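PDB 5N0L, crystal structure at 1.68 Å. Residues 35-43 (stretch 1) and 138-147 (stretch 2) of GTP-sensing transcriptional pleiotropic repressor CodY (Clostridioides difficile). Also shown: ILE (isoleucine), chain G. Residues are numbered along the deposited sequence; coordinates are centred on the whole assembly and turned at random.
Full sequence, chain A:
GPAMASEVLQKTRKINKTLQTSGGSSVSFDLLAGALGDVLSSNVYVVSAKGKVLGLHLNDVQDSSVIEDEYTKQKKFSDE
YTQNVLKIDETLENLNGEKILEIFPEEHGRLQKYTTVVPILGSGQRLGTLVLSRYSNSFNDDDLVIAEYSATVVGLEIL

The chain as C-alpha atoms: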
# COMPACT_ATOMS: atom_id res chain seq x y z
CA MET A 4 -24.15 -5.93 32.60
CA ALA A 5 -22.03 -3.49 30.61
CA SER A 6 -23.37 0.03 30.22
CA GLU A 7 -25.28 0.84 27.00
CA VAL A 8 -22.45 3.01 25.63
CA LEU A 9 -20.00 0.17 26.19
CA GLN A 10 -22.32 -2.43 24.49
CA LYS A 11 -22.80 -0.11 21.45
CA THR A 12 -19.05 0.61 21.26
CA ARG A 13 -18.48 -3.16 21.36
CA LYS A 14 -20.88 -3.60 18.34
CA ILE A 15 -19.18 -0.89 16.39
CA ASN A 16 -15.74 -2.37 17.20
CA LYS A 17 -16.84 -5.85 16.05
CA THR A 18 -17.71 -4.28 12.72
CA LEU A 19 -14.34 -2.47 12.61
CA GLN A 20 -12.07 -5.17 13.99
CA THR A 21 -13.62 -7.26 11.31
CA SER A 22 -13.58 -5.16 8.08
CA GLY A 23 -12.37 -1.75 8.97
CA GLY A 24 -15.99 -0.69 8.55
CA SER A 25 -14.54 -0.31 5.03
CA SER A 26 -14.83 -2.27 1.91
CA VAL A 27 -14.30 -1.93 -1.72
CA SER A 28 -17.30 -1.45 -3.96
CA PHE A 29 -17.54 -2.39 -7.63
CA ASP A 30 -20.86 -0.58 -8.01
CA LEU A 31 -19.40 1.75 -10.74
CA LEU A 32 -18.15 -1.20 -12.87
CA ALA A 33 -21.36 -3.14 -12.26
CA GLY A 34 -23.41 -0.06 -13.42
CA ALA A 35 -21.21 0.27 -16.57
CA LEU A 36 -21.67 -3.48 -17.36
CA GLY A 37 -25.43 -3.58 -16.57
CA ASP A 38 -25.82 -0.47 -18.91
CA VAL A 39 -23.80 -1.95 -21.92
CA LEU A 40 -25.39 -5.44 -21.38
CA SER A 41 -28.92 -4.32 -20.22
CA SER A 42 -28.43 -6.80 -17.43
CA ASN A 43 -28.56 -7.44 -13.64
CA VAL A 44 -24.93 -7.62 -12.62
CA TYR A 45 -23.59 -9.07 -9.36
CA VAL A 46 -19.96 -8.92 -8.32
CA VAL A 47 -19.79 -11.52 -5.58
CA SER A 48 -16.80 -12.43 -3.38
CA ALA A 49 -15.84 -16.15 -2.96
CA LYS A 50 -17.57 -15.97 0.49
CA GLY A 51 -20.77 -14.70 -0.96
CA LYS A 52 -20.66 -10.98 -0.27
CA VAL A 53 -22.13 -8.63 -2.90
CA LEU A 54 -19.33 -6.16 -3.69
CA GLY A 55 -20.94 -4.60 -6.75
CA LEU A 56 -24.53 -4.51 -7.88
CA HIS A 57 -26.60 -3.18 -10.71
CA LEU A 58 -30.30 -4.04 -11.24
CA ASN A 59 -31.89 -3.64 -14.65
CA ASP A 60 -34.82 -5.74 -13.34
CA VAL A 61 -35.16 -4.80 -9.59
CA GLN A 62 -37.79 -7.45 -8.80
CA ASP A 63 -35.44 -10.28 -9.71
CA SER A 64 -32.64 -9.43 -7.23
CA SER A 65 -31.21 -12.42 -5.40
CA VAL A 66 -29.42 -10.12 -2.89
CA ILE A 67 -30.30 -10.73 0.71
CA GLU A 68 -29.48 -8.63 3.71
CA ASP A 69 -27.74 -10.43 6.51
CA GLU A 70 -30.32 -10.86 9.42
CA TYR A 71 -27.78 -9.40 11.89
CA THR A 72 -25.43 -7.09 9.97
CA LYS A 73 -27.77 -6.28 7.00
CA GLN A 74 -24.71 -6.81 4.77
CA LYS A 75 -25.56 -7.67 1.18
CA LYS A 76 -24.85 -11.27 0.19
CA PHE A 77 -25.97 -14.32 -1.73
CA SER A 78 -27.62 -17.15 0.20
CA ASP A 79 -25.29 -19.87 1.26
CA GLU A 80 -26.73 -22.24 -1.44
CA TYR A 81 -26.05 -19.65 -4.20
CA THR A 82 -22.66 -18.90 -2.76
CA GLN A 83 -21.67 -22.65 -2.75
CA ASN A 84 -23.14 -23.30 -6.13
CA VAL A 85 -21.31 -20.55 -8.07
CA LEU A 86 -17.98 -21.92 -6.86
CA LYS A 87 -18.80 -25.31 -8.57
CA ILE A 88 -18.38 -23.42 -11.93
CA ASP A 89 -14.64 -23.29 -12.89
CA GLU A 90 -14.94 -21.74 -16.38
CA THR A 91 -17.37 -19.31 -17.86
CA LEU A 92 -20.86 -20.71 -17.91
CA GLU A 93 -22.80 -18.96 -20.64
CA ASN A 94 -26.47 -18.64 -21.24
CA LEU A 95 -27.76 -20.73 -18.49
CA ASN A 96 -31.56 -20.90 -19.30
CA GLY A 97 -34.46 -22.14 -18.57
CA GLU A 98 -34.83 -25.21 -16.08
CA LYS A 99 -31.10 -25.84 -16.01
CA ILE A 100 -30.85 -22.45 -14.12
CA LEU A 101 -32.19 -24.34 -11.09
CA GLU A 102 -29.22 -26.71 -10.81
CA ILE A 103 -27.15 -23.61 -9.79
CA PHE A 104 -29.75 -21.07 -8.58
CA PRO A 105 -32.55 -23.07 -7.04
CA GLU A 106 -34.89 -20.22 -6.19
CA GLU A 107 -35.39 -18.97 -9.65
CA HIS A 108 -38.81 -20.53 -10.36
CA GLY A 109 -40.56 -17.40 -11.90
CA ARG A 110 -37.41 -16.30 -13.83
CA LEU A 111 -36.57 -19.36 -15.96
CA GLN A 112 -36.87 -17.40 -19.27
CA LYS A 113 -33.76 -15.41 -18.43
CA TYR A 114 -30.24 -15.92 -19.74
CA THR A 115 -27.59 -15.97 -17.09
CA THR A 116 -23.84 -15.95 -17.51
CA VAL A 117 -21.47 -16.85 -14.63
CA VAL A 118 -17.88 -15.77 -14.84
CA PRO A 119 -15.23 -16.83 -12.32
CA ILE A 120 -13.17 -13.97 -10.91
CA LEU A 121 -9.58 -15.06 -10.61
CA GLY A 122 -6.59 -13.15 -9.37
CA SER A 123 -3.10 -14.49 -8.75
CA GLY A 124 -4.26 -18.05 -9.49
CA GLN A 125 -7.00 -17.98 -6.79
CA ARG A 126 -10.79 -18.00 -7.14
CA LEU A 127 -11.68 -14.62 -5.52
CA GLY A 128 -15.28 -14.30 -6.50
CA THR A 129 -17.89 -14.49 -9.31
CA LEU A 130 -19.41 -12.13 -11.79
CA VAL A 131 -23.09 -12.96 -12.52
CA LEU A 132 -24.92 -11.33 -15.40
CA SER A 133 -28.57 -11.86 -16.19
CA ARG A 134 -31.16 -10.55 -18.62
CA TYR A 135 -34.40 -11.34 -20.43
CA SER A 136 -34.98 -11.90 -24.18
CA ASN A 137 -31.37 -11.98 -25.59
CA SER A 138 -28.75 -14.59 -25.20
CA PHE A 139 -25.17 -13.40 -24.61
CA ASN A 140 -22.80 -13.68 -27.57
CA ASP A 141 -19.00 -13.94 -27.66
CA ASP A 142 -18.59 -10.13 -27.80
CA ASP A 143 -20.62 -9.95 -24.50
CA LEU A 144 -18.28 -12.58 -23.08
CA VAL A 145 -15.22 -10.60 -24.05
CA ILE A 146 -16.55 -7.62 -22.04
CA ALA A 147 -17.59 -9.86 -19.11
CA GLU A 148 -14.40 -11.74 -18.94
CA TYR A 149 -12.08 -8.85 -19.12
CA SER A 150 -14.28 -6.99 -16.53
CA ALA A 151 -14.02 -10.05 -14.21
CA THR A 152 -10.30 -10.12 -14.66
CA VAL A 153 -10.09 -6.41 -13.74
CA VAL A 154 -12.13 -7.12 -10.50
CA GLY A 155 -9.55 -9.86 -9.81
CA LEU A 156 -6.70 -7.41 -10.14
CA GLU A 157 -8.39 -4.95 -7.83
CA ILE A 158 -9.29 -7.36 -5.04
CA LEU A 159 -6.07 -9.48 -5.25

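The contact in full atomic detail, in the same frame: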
# COMPACT_ATOMS: atom_id res chain seq x y z
N ALA A 35 -21.73 0.14 -15.13
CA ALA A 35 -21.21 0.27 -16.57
C ALA A 35 -21.58 -1.02 -17.35
O ALA A 35 -22.17 -0.99 -18.43
CB ALA A 35 -19.79 0.54 -16.60
N LEU A 36 -21.28 -2.15 -16.79
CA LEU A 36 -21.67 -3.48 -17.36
C LEU A 36 -23.14 -3.63 -17.50
O LEU A 36 -23.65 -4.19 -18.51
CB LEU A 36 -21.23 -4.63 -16.46
CG LEU A 36 -19.86 -4.99 -16.49
CD1 LEU A 36 -19.33 -5.88 -15.37
CD2 LEU A 36 -19.52 -5.68 -17.87
N GLY A 37 -23.94 -3.27 -16.46
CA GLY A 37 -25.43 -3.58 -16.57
C GLY A 37 -26.02 -2.56 -17.63
O GLY A 37 -27.04 -2.86 -18.28
N ASP A 38 -25.39 -1.41 -17.87
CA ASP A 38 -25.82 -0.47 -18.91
C ASP A 38 -25.46 -1.09 -20.27
O ASP A 38 -26.37 -1.21 -21.12
CB ASP A 38 -25.10 0.86 -18.77
CG ASP A 38 -25.39 1.81 -19.87
OD1 ASP A 38 -26.54 2.18 -20.09
OD2 ASP A 38 -24.47 2.22 -20.57
N VAL A 39 -24.23 -1.53 -20.46
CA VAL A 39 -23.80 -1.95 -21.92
C VAL A 39 -24.57 -3.25 -22.16
O VAL A 39 -24.99 -3.33 -23.26
CB VAL A 39 -22.26 -1.90 -22.21
CG1 VAL A 39 -21.61 -0.55 -21.95
CG2 VAL A 39 -21.53 -3.03 -21.53
N LEU A 40 -24.79 -4.26 -21.17
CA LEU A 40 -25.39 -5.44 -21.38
C LEU A 40 -26.85 -5.51 -21.03
O LEU A 40 -27.38 -6.61 -21.16
CB LEU A 40 -24.58 -6.52 -20.71
CG LEU A 40 -23.09 -6.54 -20.92
CD1 LEU A 40 -22.39 -7.65 -20.19
CD2 LEU A 40 -22.90 -6.83 -22.50
N SER A 41 -27.49 -4.36 -20.61
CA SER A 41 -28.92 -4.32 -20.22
C SER A 41 -29.19 -5.46 -19.28
O SER A 41 -30.14 -6.23 -19.50
CB SER A 41 -29.82 -4.42 -21.48
OG SER A 41 -29.52 -3.27 -22.23
N SER A 42 -28.37 -5.59 -18.22
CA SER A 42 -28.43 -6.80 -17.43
C SER A 42 -28.45 -6.47 -15.91
O SER A 42 -27.92 -5.47 -15.56
CB SER A 42 -27.21 -7.66 -17.65
OG SER A 42 -27.24 -8.24 -18.98
N ASN A 43 -28.96 -7.41 -15.14
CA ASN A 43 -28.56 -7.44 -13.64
C ASN A 43 -27.16 -7.94 -13.58
O ASN A 43 -26.87 -8.95 -14.17
CB ASN A 43 -29.51 -8.40 -12.92
CG ASN A 43 -30.91 -7.82 -12.67
OD1 ASN A 43 -31.20 -6.65 -13.01
ND2 ASN A 43 -31.79 -8.64 -11.99
N SER A 138 -29.91 -13.90 -25.60
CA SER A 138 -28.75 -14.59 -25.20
C SER A 138 -27.49 -13.73 -25.33
O SER A 138 -27.46 -12.73 -26.09
CB SER A 138 -28.61 -15.85 -26.04
OG SER A 138 -28.65 -15.42 -27.42
N PHE A 139 -26.46 -14.05 -24.55
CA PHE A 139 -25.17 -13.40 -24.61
C PHE A 139 -24.41 -14.00 -25.78
O PHE A 139 -24.53 -15.16 -26.06
CB PHE A 139 -24.44 -13.64 -23.32
CG PHE A 139 -25.13 -12.91 -22.14
CD1 PHE A 139 -24.92 -11.62 -21.96
CD2 PHE A 139 -25.98 -13.58 -21.29
CE1 PHE A 139 -25.50 -10.89 -20.87
CE2 PHE A 139 -26.56 -12.86 -20.19
CZ PHE A 139 -26.33 -11.53 -20.02
N ASN A 140 -23.64 -13.17 -26.44
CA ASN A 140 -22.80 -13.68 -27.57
C ASN A 140 -21.35 -13.57 -27.17
O ASN A 140 -20.99 -13.15 -26.00
CB ASN A 140 -23.27 -12.89 -28.80
CG ASN A 140 -22.93 -11.42 -28.75
OD1 ASN A 140 -21.85 -11.00 -28.21
ND2 ASN A 140 -23.83 -10.58 -29.30
N ASP A 141 -20.41 -13.93 -28.00
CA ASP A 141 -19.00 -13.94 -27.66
C ASP A 141 -18.44 -12.56 -27.37
O ASP A 141 -17.43 -12.47 -26.65
CB ASP A 141 -18.15 -14.61 -28.80
CG ASP A 141 -18.34 -16.12 -28.88
OD1 ASP A 141 -19.01 -16.68 -27.98
OD2 ASP A 141 -17.84 -16.77 -29.87
N ASP A 142 -18.99 -11.51 -28.02
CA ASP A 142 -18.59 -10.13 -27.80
C ASP A 142 -18.97 -9.79 -26.31
O ASP A 142 -18.18 -9.11 -25.72
CB ASP A 142 -19.18 -9.13 -28.72
CG ASP A 142 -18.53 -9.31 -30.17
OD1 ASP A 142 -17.31 -9.65 -30.23
OD2 ASP A 142 -19.19 -9.01 -31.14
N ASP A 143 -20.14 -10.19 -25.96
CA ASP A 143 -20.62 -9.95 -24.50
C ASP A 143 -19.67 -10.64 -23.53
O ASP A 143 -19.29 -10.04 -22.46
CB ASP A 143 -21.96 -10.50 -24.37
CG ASP A 143 -23.01 -9.74 -25.14
OD1 ASP A 143 -22.94 -8.54 -25.41
OD2 ASP A 143 -23.99 -10.45 -25.53
N LEU A 144 -19.25 -11.83 -23.86
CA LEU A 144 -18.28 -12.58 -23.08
C LEU A 144 -16.93 -11.95 -22.99
O LEU A 144 -16.27 -12.03 -21.94
CB LEU A 144 -18.23 -14.06 -23.48
CG LEU A 144 -19.43 -14.98 -23.45
CD1 LEU A 144 -19.13 -16.47 -23.77
CD2 LEU A 144 -20.08 -14.92 -22.08
N VAL A 145 -16.44 -11.31 -24.10
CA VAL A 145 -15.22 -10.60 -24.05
C VAL A 145 -15.34 -9.56 -22.90
O VAL A 145 -14.38 -9.41 -22.13
CB VAL A 145 -14.87 -9.87 -25.36
CG1 VAL A 145 -13.76 -8.86 -25.30
CG2 VAL A 145 -14.50 -11.03 -26.36
N ILE A 146 -16.38 -8.79 -22.97
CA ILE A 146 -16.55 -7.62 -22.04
C ILE A 146 -16.65 -8.20 -20.61
O ILE A 146 -15.99 -7.72 -19.70
CB ILE A 146 -17.74 -6.77 -22.37
CG1 ILE A 146 -17.47 -6.09 -23.77
CG2 ILE A 146 -18.04 -5.72 -21.29
CD1 ILE A 146 -18.69 -5.49 -24.31
N ALA A 147 -17.43 -9.21 -20.48
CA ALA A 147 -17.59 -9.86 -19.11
C ALA A 147 -16.35 -10.43 -18.58
O ALA A 147 -16.02 -10.24 -17.36
CB ALA A 147 -18.64 -10.88 -19.09
N ILE G . -32.20 -13.77 -9.47
CA ILE G . -31.04 -13.35 -10.30
C ILE G . -31.49 -12.36 -11.35
O ILE G . -32.45 -12.65 -12.05
CB ILE G . -30.37 -14.56 -10.92
CG1 ILE G . -29.76 -15.42 -9.80
CG2 ILE G . -29.23 -14.14 -11.78
CD1 ILE G . -28.46 -14.90 -9.21
OXT ILE G . -30.94 -11.28 -11.37

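The two helices, 141-147 and the one that runs through Leu 36 and Val 39, lie almost antiparallel: their N-to-C directions differ by 172°, and their axes come no closer than 11.4 Å. At that spacing the backbones cannot touch, so side chains must fill the gap. The register agrees, with CA of Leu 36 7.8 Å from CA of Ala 147 and CA of Leu 40 7.3 Å from CA of Asp 143. The contact buries 287 Å², both sides summed, and no hydrogen bond crosses it; its fit rests on packing.

The clearest bump is Ile 146, whose CA-to-CB bond points toward the first stretch. Its CG2 methyl sits between Leu 36 and Val 39, 3.7 Å from Leu 36 CD2 and 4.4 Å from Val 39 CG2. The first distance is ordinary methyl-methyl packing, the second looser. Leu 36 starts sideways from CA, but with chi1 m and chi2 t its end comes nearer and forms one wall of this hollow; Val 39, pointing toward the second stretch, supplies another.

Leu 40 is the reciprocal bump. It points toward the second stretch and has the largest covered area of any residue here, 78 Å². Its CD2 lies 3.4 Å from Asp 143 OD1, a snug approach of a methyl to a carboxylate oxygen, while its CB is 4.5 Å from Phe 139 CE1. Leu 40 therefore fills a recess bordered by the aromatic ring and the acid.

The shape of that recess is braced locally. Asn 140 occupies the N-cap position, where its OD1 accepts from Asp 143 N at 2.9 Å (N-H...O angle 162°). In return, Asn 140 N donates to Asp 143 OD2, also at 2.9 Å (166°). This reciprocal pair ties the Asp 143 carboxylate back to the start of its own helix, leaving OD1 as the atom that meets Leu 40.

Phe 139 also leaves its CA sideways and brings its end nearer. It presents its edge: both Leu 40 CB and Ser 42 OG lie near the ring plane, and Ser 42 OG is 3.6 Å from Phe 139 CZ. The hydroxyl is already committed, since Ser 42 OG donates to Leu 40 O at 2.7 Å. A Schellman motif helps set this turn: Ser 41 has positive phi (48°), and Ser 42 N donates to Gly 37 O at 3.0 Å. Just beyond, Asn 43 ND2 donates to OXT of the bound isoleucine at 2.8 Å (176°).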